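Local structure of hypothetical protein Atu0120 (Agrobacterium tumefaciens, 2I6H) at residues A[130-133]-A[134-138]; A[143-146]-A[147-151]; A[153-156]-A[157-160]; A[161-164]-A[165-169]; A[170-173]-A[174-178]. The protein is of unknown function, an all-helical member of the bacterial DUF924 family that crystallises with bound calcium ions and assembles as a dimer. All blocks are in the same frame, centred on the assembly; numbering follows the deposited sequence. Where two conformers were deposited one is given.

Contact 1. Residues A[130-133]-A[134-138]; sequences DLRV and FFYLP
Leu131, Arg132 and Val133 each give their carbonyl oxygen to the backbone N-H three residues on, in Phe134, Phe135 and Tyr136, making successive 3-10-type turns that lead from helix 129-132 into helix 137-140 of this all-helical fold. Val133 O is gripped twice: Tyr136 N comes at 2.9 Å from above the carbonyl plane, while Leu137 N lies nearly along the C=O axis at 3.0 Å and restores the i to i+4 spacing. The side chain of Val133 divides between two neighbours. CG1, set between backbone N and carbonyl carbon (chi1 70°), sits over one face of the Phe134 ring in a CH-pi contact, 4.0 Å from the ring centroid. CG2 leans instead on Leu137 CG, at 4.0 Å. Phe134 also turns an edge toward Leu131 O; Trp38 and Trp46 meet this ring edge-to-face, and the ring is buried. Phe135 has Arg132 O at its edge, near the ring plane. The same oxygen stands over the centre of the Tyr136 ring, 3.7 Å above its plane. Arg132 and Tyr136 run side by side in one direction, their planes 51° apart. Their polar ends are held by one neighbouring helix, 123-126, and the loop beyond it: Tyr136 OH bonds Asp124 OD2, Arg132 NE bonds Asp124 O and Arg132 NH2 bonds Val127 O. The aliphatic part of the arginine runs alongside the phenol, with Arg132 CG 3.2 Å from Tyr136 OH.

Contact 2. Residues A[143-146]-A[147-151]; sequences EDIA and AQQRA
Asp144 caps helix 145-155 from the N-cap position: its OD2 accepts the backbone N-H of Ala147 at 3.0 Å. The donor meets that oxygen from above the carboxylate plane, 50° out of it. The first torsion tucks CG between the backbone N and the carbonyl carbon (chi1 69°) and folds the carboxylate back over the first turn, OD2 also resting 3.3 Å from Ala147 CB. Asp144 O takes Gln148 N at 3.1 Å and starts the i to i+4 ladder, which Ile145 O to Gln149 N continues at 3.0 Å and Ala146 O to Arg150 N at 2.9 Å. The carboxylate faces the positive pole of the helix dipole, which probably favours its charged form. Ile145 and Gln149 lie side by side, with Ile145 CG2 3.9 Å from Gln149 NE2, which hydrogen-bonds Glu174 OE2. The Gln148 chain, bent at chi2, brings NE2 back to the carbonyls of Ser140, ending helix 137-140, and Ala142 in the loop beyond. Gln148 packs on Val173 and Arg170, and Arg150 forms a salt bridge with Asp116, so the start of helix 145-155 touches helices 137-140, 108-120 and 160-176.

Contact 3. Residues A[153-156]-A[157-160]; sequences DLNQ and PLGG
The flat carboxamide of Asn155 meets Leu158 through its oxygen, Asn155 OD1 touching the methyl Leu158 CD1 at 3.5 Å as the two side chains cross at a slant. Around the same amide, ND2 bonds Ala151 O one turn back, and Tyr162 and Ala166 of helix 160-176 pack against the group, which helps fix its rotation. The pyrrolidine ring of Pro157 comes next: its CD lies 3.4 Å from Asp153 O and equally 3.4 Å from Leu154 O, so the ring fits against carbonyls near the end of helix 145-155. These features belong to the C-terminal end of that helix, where the chain turns toward helix 160-176. The turn is closed by Gly159, whose N lies nearly in line with the C=O of Asn155, 2.9 Å from Asn155 O. A second, weak bond from Gly159 N to Gln156 O, 3.0 Å long, has an N-H...O angle of only 121°. Gly159 and Gly160 both have positive phi, and with no side chains they adopt it easily while the chain reverses. Leu158 carries its CG anti to the carbonyl carbon (chi1 -66°), which directs the isobutyl group toward Val133 and Tyr136 as well as Asn155. Proline at 157 has no N-H, and that changes how the helix stops: Asp153 O cannot receive the usual i+4 backbone bond and instead has a weak one from Gln156 N at 3.3 Å. The ladder is thus interrupted at the proline, and Asn155 O, taken by Gly159 N, becomes the acceptor that holds the turn.

Contact 4. Residues A[161-164]-A[165-169]; sequences LYLH and HAEEH
His164 and Glu168, one turn apart on helix 160-176, cross at an angle, imidazole and carboxylate planes inclined by 26°. Glu168 CG sits over one face of the His164 ring, 3.8 Å from its centroid in a CH-pi contact, and the bend of the glutamate at chi2 brings OE2 to 3.3 Å from His164 CE1. His164 holds its CG anti to the backbone N (chi1 165°), which points the ring outward from the helix, where the backward-leaning Glu168 chain reaches it. The His165 ring tilts back over the preceding turn: Leu161 O stands 3.1 Å above its plane, toward the rim, while the backbone N of His165 bonds the same oxygen at 2.9 Å. The two neighbouring imidazoles meet at a slant, planes 54° apart and centroids 5.5 Å apart, nearest at the two CD2 atoms. On another side of the helix Leu163 and Glu167 run alongside each other, Leu163 CD1 lying 4.0 Å from Glu167 OE2, and Glu167 OE1 forms a salt bridge to Arg170. His165 O accepts His169 N on one face of its plane. On the opposite face, His169 ND1 lies 2.8 Å from His165 O, which holds that ring in place. This helix belongs to the dimer interface: Leu161 packs on Leu161 of the second subunit, whose Pro43 meets Leu163 and His164. Glu168 comes close to Asp48 of the second subunit, a pairing of acids that the calcium ion about 4 Å from the Glu168 side chain probably helps to offset.

Contact 5. Residues A[170-173]-A[174-178]; sequences RDIV and ERFGR
Arg170 opens the last turns of helix 160-176 with an i to i+4 salt bridge, its NH1 2.6 Å from Glu174 OE1. The arginine leaves with CG anti to the backbone N and then bends at chi3 (72°), bringing its end to the glutamate; guanidinium and carboxylate stand almost perpendicular, 88° apart. A weak bond runs from Arg170 NH1 to Glu174 OE2, which lies at the guanidinium edge, in its plane, and is also bonded from helix 145-155. Asp171 contributes its backbone, Asp171 O receiving Arg175 N at 3.1 Å in a weak bond, and the same N-H makes a second weak one to Ile172 O. The side chain of Asp171 lies about 4 Å from a bound calcium ion. Ile172 O accepts Phe176 N at 2.9 Å. Ile172 CG2 lies at the edge of the Phe176 ring, in plane and 3.9 Å from Phe176 CD2, and the same methyl rests 3.7 Å from Arg178 O. Over one face of that ring, 3.6 Å above its centre, sits Arg175 CG, and Tyr197 of helix 192-199 also meets this ring. The Val173 side chain packs on Phe179, while Val173 O takes the N-H of Gly177 at 2.7 Å. Gly177, the first residue past the helix, has positive phi, readily adopted without a side chain, and the chain turns away there. Opposite charges thus link residues 170 and 174 on the side next to helix 145-155, whereas the helix end is closed by backbone bonds and apolar contact between Ile172 and Phe176.

Contacts 1 to 5 follow one another along the chain, from the 3-10-type turns through helix 145-155 and its turn into helix 160-176. Contact 3 touches both contact 1, where Tyr136 CE2 lies 3.4 Å from Leu154 O, and contact 4, where Asn155 OD1 lies 3.5 Å from Tyr162 CB. Contacts 1 and 4 also meet directly, Val133 CB 3.9 Å from Tyr162 CD1. Contacts 2 and 5, about 9 Å apart between centres, join helices 145-155 and 160-176. Contacts 1 and 5 stay apart, about 20 Å between centres. Bound calcium lies near contacts 4 and 5, and about 6 Å from the side chain of Asp130 in contact 1.

Contact 1. Residues A[130-133]-A[134-138]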
# COMPACT_ATOMS: atom_id res chain seq x y z
N ASP A 130 -8.65 3.59 -9.16
CA ASP A 130 -8.28 4.12 -7.83
C ASP A 130 -9.33 3.82 -6.75
O ASP A 130 -9.01 3.74 -5.57
CB ASP A 130 -8.16 5.65 -7.90
CG ASP A 130 -6.82 6.11 -8.48
OD1 ASP A 130 -5.94 5.26 -8.66
OD2 ASP A 130 -6.65 7.34 -8.71
N LEU A 131 -10.60 3.76 -7.18
CA LEU A 131 -11.73 3.56 -6.24
C LEU A 131 -12.20 2.12 -6.14
O LEU A 131 -12.98 1.76 -5.27
CB LEU A 131 -12.90 4.48 -6.62
CG LEU A 131 -12.65 5.99 -6.48
CD1 LEU A 131 -13.78 6.72 -7.17
CD2 LEU A 131 -12.47 6.44 -5.01
N ARG A 132 -11.76 1.30 -7.07
CA ARG A 132 -12.21 -0.10 -7.15
C ARG A 132 -12.01 -0.89 -5.85
O ARG A 132 -12.87 -1.71 -5.47
CB ARG A 132 -11.42 -0.74 -8.30
CG ARG A 132 -11.98 -1.96 -8.86
CD ARG A 132 -11.50 -2.09 -10.35
NE ARG A 132 -12.07 -1.10 -11.28
CZ ARG A 132 -11.53 -0.77 -12.45
NH1 ARG A 132 -10.39 -1.34 -12.84
NH2 ARG A 132 -12.10 0.11 -13.26
N VAL A 133 -10.86 -0.68 -5.20
CA VAL A 133 -10.53 -1.44 -3.99
C VAL A 133 -11.61 -1.33 -2.88
O VAL A 133 -11.74 -2.22 -2.04
CB VAL A 133 -9.12 -1.08 -3.45
CG1 VAL A 133 -9.12 0.30 -2.88
CG2 VAL A 133 -8.66 -2.17 -2.39
N PHE A 134 -12.35 -0.22 -2.86
CA PHE A 134 -13.42 -0.08 -1.83
C PHE A 134 -14.57 -1.10 -1.91
O PHE A 134 -15.25 -1.35 -0.90
CB PHE A 134 -13.85 1.39 -1.71
CG PHE A 134 -12.68 2.26 -1.37
CD1 PHE A 134 -12.16 2.20 -0.07
CD2 PHE A 134 -11.99 2.99 -2.36
CE1 PHE A 134 -11.01 2.91 0.29
CE2 PHE A 134 -10.80 3.73 -2.00
CZ PHE A 134 -10.33 3.68 -0.67
N PHE A 135 -14.78 -1.69 -3.11
CA PHE A 135 -15.70 -2.81 -3.26
C PHE A 135 -15.08 -4.13 -2.76
O PHE A 135 -15.80 -5.11 -2.57
CB PHE A 135 -16.10 -2.98 -4.76
CG PHE A 135 -16.98 -1.90 -5.27
CD1 PHE A 135 -18.35 -1.90 -4.97
CD2 PHE A 135 -16.46 -0.85 -6.02
CE1 PHE A 135 -19.22 -0.85 -5.44
CE2 PHE A 135 -17.31 0.18 -6.53
CZ PHE A 135 -18.70 0.18 -6.22
N TYR A 136 -13.77 -4.17 -2.55
CA TYR A 136 -13.07 -5.44 -2.23
C TYR A 136 -12.69 -5.52 -0.75
O TYR A 136 -12.57 -6.62 -0.17
CB TYR A 136 -11.80 -5.57 -3.10
CG TYR A 136 -12.07 -5.43 -4.60
CD1 TYR A 136 -13.34 -5.70 -5.16
CD2 TYR A 136 -11.02 -5.06 -5.46
CE1 TYR A 136 -13.54 -5.57 -6.57
CE2 TYR A 136 -11.21 -4.92 -6.85
CZ TYR A 136 -12.46 -5.19 -7.38
OH TYR A 136 -12.65 -5.06 -8.75
N LEU A 137 -12.49 -4.35 -0.14
CA LEU A 137 -12.09 -4.30 1.26
C LEU A 137 -13.05 -5.07 2.21
O LEU A 137 -12.56 -5.66 3.18
CB LEU A 137 -11.85 -2.84 1.73
CG LEU A 137 -10.62 -2.18 1.07
CD1 LEU A 137 -10.56 -0.72 1.49
CD2 LEU A 137 -9.35 -2.91 1.54
N PRO A 138 -14.39 -5.03 1.96
CA PRO A 138 -15.27 -5.83 2.84
C PRO A 138 -14.85 -7.32 2.86
O PRO A 138 -14.99 -7.97 3.89
CB PRO A 138 -16.68 -5.61 2.24
CG PRO A 138 -16.60 -4.23 1.64
CD PRO A 138 -15.17 -4.24 0.99

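Contact 2. Residues A[143-146]-A[147-151]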
# COMPACT_ATOMS: atom_id res chain seq x y z
N GLU A 143 -13.94 -12.38 8.57
CA GLU A 143 -13.24 -13.50 9.20
C GLU A 143 -13.75 -14.82 8.62
O GLU A 143 -14.44 -15.57 9.29
CB GLU A 143 -13.42 -13.44 10.72
CG GLU A 143 -12.76 -12.22 11.32
CD GLU A 143 -12.82 -12.16 12.85
OE1 GLU A 143 -13.88 -12.52 13.46
OE2 GLU A 143 -11.81 -11.74 13.44
N ASP A 144 -13.47 -15.05 7.34
CA ASP A 144 -13.80 -16.31 6.68
C ASP A 144 -12.98 -16.46 5.43
O ASP A 144 -12.66 -15.53 4.71
CB ASP A 144 -15.29 -16.52 6.36
CG ASP A 144 -15.79 -15.60 5.28
OD1 ASP A 144 -16.09 -14.43 5.61
OD2 ASP A 144 -15.91 -16.03 4.11
N ILE A 145 -12.55 -17.70 5.26
CA ILE A 145 -11.58 -18.05 4.24
C ILE A 145 -12.07 -17.79 2.84
O ILE A 145 -11.31 -17.29 2.02
CB ILE A 145 -11.11 -19.52 4.48
CG1 ILE A 145 -10.43 -19.57 5.86
CG2 ILE A 145 -10.24 -20.03 3.36
CD1 ILE A 145 -10.46 -20.93 6.54
N ALA A 146 -13.34 -18.10 2.56
CA ALA A 146 -13.89 -17.86 1.21
C ALA A 146 -13.75 -16.38 0.85
O ALA A 146 -13.28 -16.06 -0.25
CB ALA A 146 -15.35 -18.26 1.14
N ALA A 147 -14.15 -15.51 1.77
CA ALA A 147 -14.06 -14.06 1.56
C ALA A 147 -12.63 -13.63 1.30
O ALA A 147 -12.35 -12.83 0.39
CB ALA A 147 -14.60 -13.33 2.76
N GLN A 148 -11.70 -14.17 2.06
CA GLN A 148 -10.29 -13.79 1.88
C GLN A 148 -9.74 -14.19 0.52
O GLN A 148 -9.00 -13.43 -0.10
CB GLN A 148 -9.44 -14.41 2.98
CG GLN A 148 -9.74 -13.83 4.38
CD GLN A 148 -9.39 -12.35 4.49
OE1 GLN A 148 -8.44 -11.87 3.86
NE2 GLN A 148 -10.14 -11.63 5.29
N GLN A 149 -10.07 -15.40 0.08
CA GLN A 149 -9.61 -15.88 -1.22
C GLN A 149 -10.23 -15.03 -2.31
O GLN A 149 -9.55 -14.68 -3.27
CB GLN A 149 -9.95 -17.36 -1.38
CG GLN A 149 -9.20 -18.14 -0.31
CD GLN A 149 -9.11 -19.57 -0.65
OE1 GLN A 149 -9.82 -20.05 -1.54
NE2 GLN A 149 -8.25 -20.29 0.07
N ARG A 150 -11.50 -14.68 -2.13
CA ARG A 150 -12.16 -13.78 -3.06
C ARG A 150 -11.49 -12.40 -3.11
O ARG A 150 -11.27 -11.86 -4.21
CB ARG A 150 -13.63 -13.62 -2.71
CG ARG A 150 -14.41 -12.92 -3.78
CD ARG A 150 -15.89 -12.83 -3.42
NE ARG A 150 -16.62 -12.31 -4.57
CZ ARG A 150 -17.91 -12.05 -4.57
NH1 ARG A 150 -18.62 -12.25 -3.48
NH2 ARG A 150 -18.50 -11.60 -5.68
N ALA A 151 -11.12 -11.87 -1.94
CA ALA A 151 -10.38 -10.59 -1.89
C ALA A 151 -9.08 -10.66 -2.68
O ALA A 151 -8.77 -9.72 -3.43
CB ALA A 151 -10.06 -10.20 -0.42

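Contact 3. Residues A[153-156]-A[157-160]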
# COMPACT_ATOMS: atom_id res chain seq x y z
N ASP A 153 -8.28 -12.67 -5.20
CA ASP A 153 -8.61 -12.76 -6.63
C ASP A 153 -9.01 -11.40 -7.18
O ASP A 153 -8.58 -11.00 -8.26
CB ASP A 153 -9.80 -13.71 -6.82
CG ASP A 153 -9.42 -15.20 -6.59
OD1 ASP A 153 -8.22 -15.52 -6.52
OD2 ASP A 153 -10.35 -16.01 -6.46
N LEU A 154 -9.82 -10.68 -6.41
CA LEU A 154 -10.29 -9.38 -6.88
C LEU A 154 -9.17 -8.35 -6.95
O LEU A 154 -9.17 -7.50 -7.84
CB LEU A 154 -11.43 -8.89 -5.96
CG LEU A 154 -12.75 -9.65 -6.12
CD1 LEU A 154 -13.65 -9.28 -4.94
CD2 LEU A 154 -13.41 -9.32 -7.47
N ASN A 155 -8.20 -8.45 -6.03
CA ASN A 155 -7.08 -7.49 -6.02
C ASN A 155 -5.95 -7.85 -7.00
O ASN A 155 -5.06 -7.02 -7.26
CB ASN A 155 -6.50 -7.32 -4.61
CG ASN A 155 -7.36 -6.42 -3.71
OD1 ASN A 155 -7.24 -5.17 -3.71
ND2 ASN A 155 -8.23 -7.04 -2.90
N GLN A 156 -5.97 -9.07 -7.54
CA GLN A 156 -4.89 -9.47 -8.44
C GLN A 156 -4.71 -8.46 -9.61
O GLN A 156 -3.56 -7.99 -9.83
CB GLN A 156 -5.03 -10.94 -8.91
CG GLN A 156 -3.83 -11.50 -9.67
CD GLN A 156 -2.86 -12.33 -8.82
OE1 GLN A 156 -3.17 -12.75 -7.69
NE2 GLN A 156 -1.67 -12.60 -9.38
N PRO A 157 -5.80 -8.11 -10.34
CA PRO A 157 -5.63 -7.10 -11.41
C PRO A 157 -5.15 -5.75 -10.92
O PRO A 157 -4.50 -5.03 -11.67
CB PRO A 157 -7.03 -6.91 -11.98
CG PRO A 157 -7.88 -8.00 -11.41
CD PRO A 157 -7.18 -8.65 -10.29
N LEU A 158 -5.50 -5.37 -9.69
CA LEU A 158 -5.04 -4.07 -9.15
C LEU A 158 -3.53 -4.13 -8.89
O LEU A 158 -2.84 -3.10 -9.00
CB LEU A 158 -5.77 -3.74 -7.84
CG LEU A 158 -7.29 -3.45 -7.88
CD1 LEU A 158 -7.80 -3.06 -6.50
CD2 LEU A 158 -7.57 -2.33 -8.86
N GLY A 159 -3.06 -5.33 -8.55
CA GLY A 159 -1.62 -5.58 -8.32
C GLY A 159 -0.96 -4.79 -7.20
O GLY A 159 -1.63 -4.22 -6.32
N GLY A 160 0.39 -4.77 -7.22
CA GLY A 160 1.19 -4.01 -6.27
C GLY A 160 0.72 -4.08 -4.83
O GLY A 160 0.44 -5.17 -4.29

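Contact 4. Residues A[161-164]-A[165-169]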
# COMPACT_ATOMS: atom_id res chain seq x y z
N LEU A 161 0.63 -2.91 -4.19
CA LEU A 161 0.29 -2.87 -2.79
C LEU A 161 -1.14 -3.32 -2.49
O LEU A 161 -1.39 -3.81 -1.39
CB LEU A 161 0.59 -1.48 -2.23
CG LEU A 161 2.09 -1.22 -2.00
CD1 LEU A 161 2.32 0.27 -2.13
CD2 LEU A 161 2.57 -1.80 -0.61
N TYR A 162 -2.07 -3.15 -3.45
CA TYR A 162 -3.45 -3.61 -3.23
C TYR A 162 -3.41 -5.10 -2.98
O TYR A 162 -3.99 -5.61 -2.02
CB TYR A 162 -4.31 -3.37 -4.48
CG TYR A 162 -4.44 -1.92 -4.85
CD1 TYR A 162 -5.32 -1.09 -4.15
CD2 TYR A 162 -3.71 -1.38 -5.91
CE1 TYR A 162 -5.48 0.27 -4.50
CE2 TYR A 162 -3.85 -0.01 -6.27
CZ TYR A 162 -4.73 0.79 -5.56
OH TYR A 162 -4.86 2.14 -5.91
N LEU A 163 -2.70 -5.80 -3.86
CA LEU A 163 -2.55 -7.25 -3.76
C LEU A 163 -1.81 -7.66 -2.45
O LEU A 163 -2.27 -8.55 -1.73
CB LEU A 163 -1.87 -7.81 -5.01
CG LEU A 163 -1.78 -9.34 -5.04
CD1 LEU A 163 -3.09 -10.09 -4.64
CD2 LEU A 163 -1.28 -9.83 -6.38
N HIS A 164 -0.70 -6.99 -2.17
CA HIS A 164 0.04 -7.21 -0.94
C HIS A 164 -0.91 -7.12 0.28
O HIS A 164 -0.90 -8.02 1.14
CB HIS A 164 1.22 -6.24 -0.80
CG HIS A 164 1.79 -6.19 0.59
ND1 HIS A 164 2.49 -7.25 1.15
CD2 HIS A 164 1.79 -5.22 1.53
CE1 HIS A 164 2.88 -6.93 2.37
NE2 HIS A 164 2.47 -5.70 2.63
N HIS A 165 -1.72 -6.06 0.37
CA HIS A 165 -2.61 -5.91 1.53
C HIS A 165 -3.66 -7.04 1.63
O HIS A 165 -3.98 -7.53 2.71
CB HIS A 165 -3.31 -4.55 1.48
CG HIS A 165 -2.36 -3.38 1.58
ND1 HIS A 165 -2.63 -2.15 1.01
CD2 HIS A 165 -1.16 -3.27 2.20
CE1 HIS A 165 -1.61 -1.33 1.25
NE2 HIS A 165 -0.70 -1.99 1.96
N ALA A 166 -4.23 -7.42 0.49
CA ALA A 166 -5.21 -8.53 0.48
C ALA A 166 -4.57 -9.84 0.98
O ALA A 166 -5.19 -10.61 1.73
CB ALA A 166 -5.79 -8.72 -0.94
N GLU A 167 -3.32 -10.07 0.60
CA GLU A 167 -2.60 -11.28 1.00
C GLU A 167 -2.23 -11.25 2.47
O GLU A 167 -2.31 -12.29 3.14
CB GLU A 167 -1.35 -11.49 0.13
CG GLU A 167 -1.66 -11.86 -1.31
CD GLU A 167 -2.31 -13.26 -1.51
OE1 GLU A 167 -2.40 -14.07 -0.56
OE2 GLU A 167 -2.74 -13.52 -2.65
N GLU A 168 -1.89 -10.06 2.98
CA GLU A 168 -1.62 -9.85 4.42
C GLU A 168 -2.83 -10.28 5.27
O GLU A 168 -2.69 -10.97 6.30
CB GLU A 168 -1.36 -8.37 4.70
CG GLU A 168 -0.01 -7.84 4.20
CD GLU A 168 1.15 -8.36 5.02
OE1 GLU A 168 1.34 -7.89 6.17
OE2 GLU A 168 1.88 -9.22 4.51
N HIS A 169 -4.01 -9.85 4.83
CA HIS A 169 -5.22 -10.18 5.56
C HIS A 169 -5.50 -11.67 5.45
O HIS A 169 -5.85 -12.30 6.47
CB HIS A 169 -6.43 -9.37 5.03
CG HIS A 169 -6.44 -7.93 5.47
ND1 HIS A 169 -5.63 -6.95 4.91
CD2 HIS A 169 -7.20 -7.29 6.40
CE1 HIS A 169 -5.89 -5.79 5.48
NE2 HIS A 169 -6.84 -5.96 6.38

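Contact 5. Residues A[170-173]-A[174-178]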
# COMPACT_ATOMS: atom_id res chain seq x y z
N ARG A 170 -5.38 -12.24 4.25
CA ARG A 170 -5.69 -13.68 4.04
C ARG A 170 -4.81 -14.57 4.91
O ARG A 170 -5.29 -15.55 5.48
CB ARG A 170 -5.58 -14.07 2.57
CG ARG A 170 -5.84 -15.58 2.32
CD ARG A 170 -5.96 -15.93 0.85
NE ARG A 170 -4.69 -15.87 0.14
CZ ARG A 170 -3.86 -16.89 0.00
NH1 ARG A 170 -4.14 -18.08 0.57
NH2 ARG A 170 -2.74 -16.74 -0.70
N ASP A 171 -3.55 -14.18 5.08
CA ASP A 171 -2.63 -15.01 5.86
C ASP A 171 -3.07 -15.13 7.32
O ASP A 171 -2.96 -16.21 7.88
CB ASP A 171 -1.23 -14.43 5.83
CG ASP A 171 -0.52 -14.68 4.50
OD1 ASP A 171 -0.93 -15.59 3.72
OD2 ASP A 171 0.45 -13.96 4.24
N ILE A 172 -3.53 -14.02 7.91
CA ILE A 172 -3.98 -14.03 9.30
C ILE A 172 -5.20 -14.95 9.46
O ILE A 172 -5.25 -15.79 10.38
CB ILE A 172 -4.28 -12.60 9.81
CG1 ILE A 172 -3.06 -11.69 9.64
CG2 ILE A 172 -4.73 -12.62 11.27
CD1 ILE A 172 -3.41 -10.20 9.74
N VAL A 173 -6.18 -14.79 8.57
CA VAL A 173 -7.40 -15.58 8.64
C VAL A 173 -7.13 -17.07 8.35
O VAL A 173 -7.72 -17.94 9.01
CB VAL A 173 -8.51 -15.00 7.74
CG1 VAL A 173 -9.75 -15.91 7.67
CG2 VAL A 173 -8.94 -13.63 8.30
N GLU A 174 -6.27 -17.39 7.40
CA GLU A 174 -6.00 -18.80 7.12
C GLU A 174 -5.25 -19.44 8.30
O GLU A 174 -5.39 -20.62 8.56
CB GLU A 174 -5.36 -19.00 5.74
CG GLU A 174 -6.38 -18.81 4.60
CD GLU A 174 -5.79 -19.03 3.21
OE1 GLU A 174 -4.59 -18.78 3.02
OE2 GLU A 174 -6.52 -19.43 2.28
N ARG A 175 -4.52 -18.62 9.06
CA ARG A 175 -3.75 -19.10 10.20
C ARG A 175 -4.61 -19.25 11.47
O ARG A 175 -4.49 -20.26 12.17
CB ARG A 175 -2.56 -18.18 10.44
CG ARG A 175 -1.73 -18.51 11.65
CD ARG A 175 -0.33 -17.91 11.51
NE ARG A 175 0.42 -18.05 12.75
CZ ARG A 175 1.32 -17.18 13.20
NH1 ARG A 175 1.61 -16.07 12.51
NH2 ARG A 175 1.94 -17.43 14.36
N PHE A 176 -5.49 -18.30 11.73
CA PHE A 176 -6.24 -18.27 13.00
C PHE A 176 -7.74 -18.46 12.86
O PHE A 176 -8.45 -18.66 13.89
CB PHE A 176 -5.96 -16.94 13.73
CG PHE A 176 -4.53 -16.76 14.08
CD1 PHE A 176 -3.89 -17.66 14.95
CD2 PHE A 176 -3.79 -15.70 13.54
CE1 PHE A 176 -2.54 -17.51 15.29
CE2 PHE A 176 -2.43 -15.53 13.87
CZ PHE A 176 -1.81 -16.44 14.75
N GLY A 177 -8.25 -18.34 11.64
CA GLY A 177 -9.69 -18.30 11.39
C GLY A 177 -10.38 -16.97 11.74
O GLY A 177 -11.60 -16.81 11.56
N ARG A 178 -9.59 -15.98 12.16
CA ARG A 178 -10.10 -14.68 12.61
C ARG A 178 -8.92 -13.72 12.81
O ARG A 178 -7.75 -14.12 12.71
CB ARG A 178 -10.86 -14.87 13.93
CG ARG A 178 -9.97 -15.33 15.08
CD ARG A 178 -10.82 -15.77 16.31
NE ARG A 178 -9.97 -16.10 17.46
CZ ARG A 178 -10.47 -16.45 18.65
NH1 ARG A 178 -11.78 -16.55 18.84
NH2 ARG A 178 -9.66 -16.69 19.66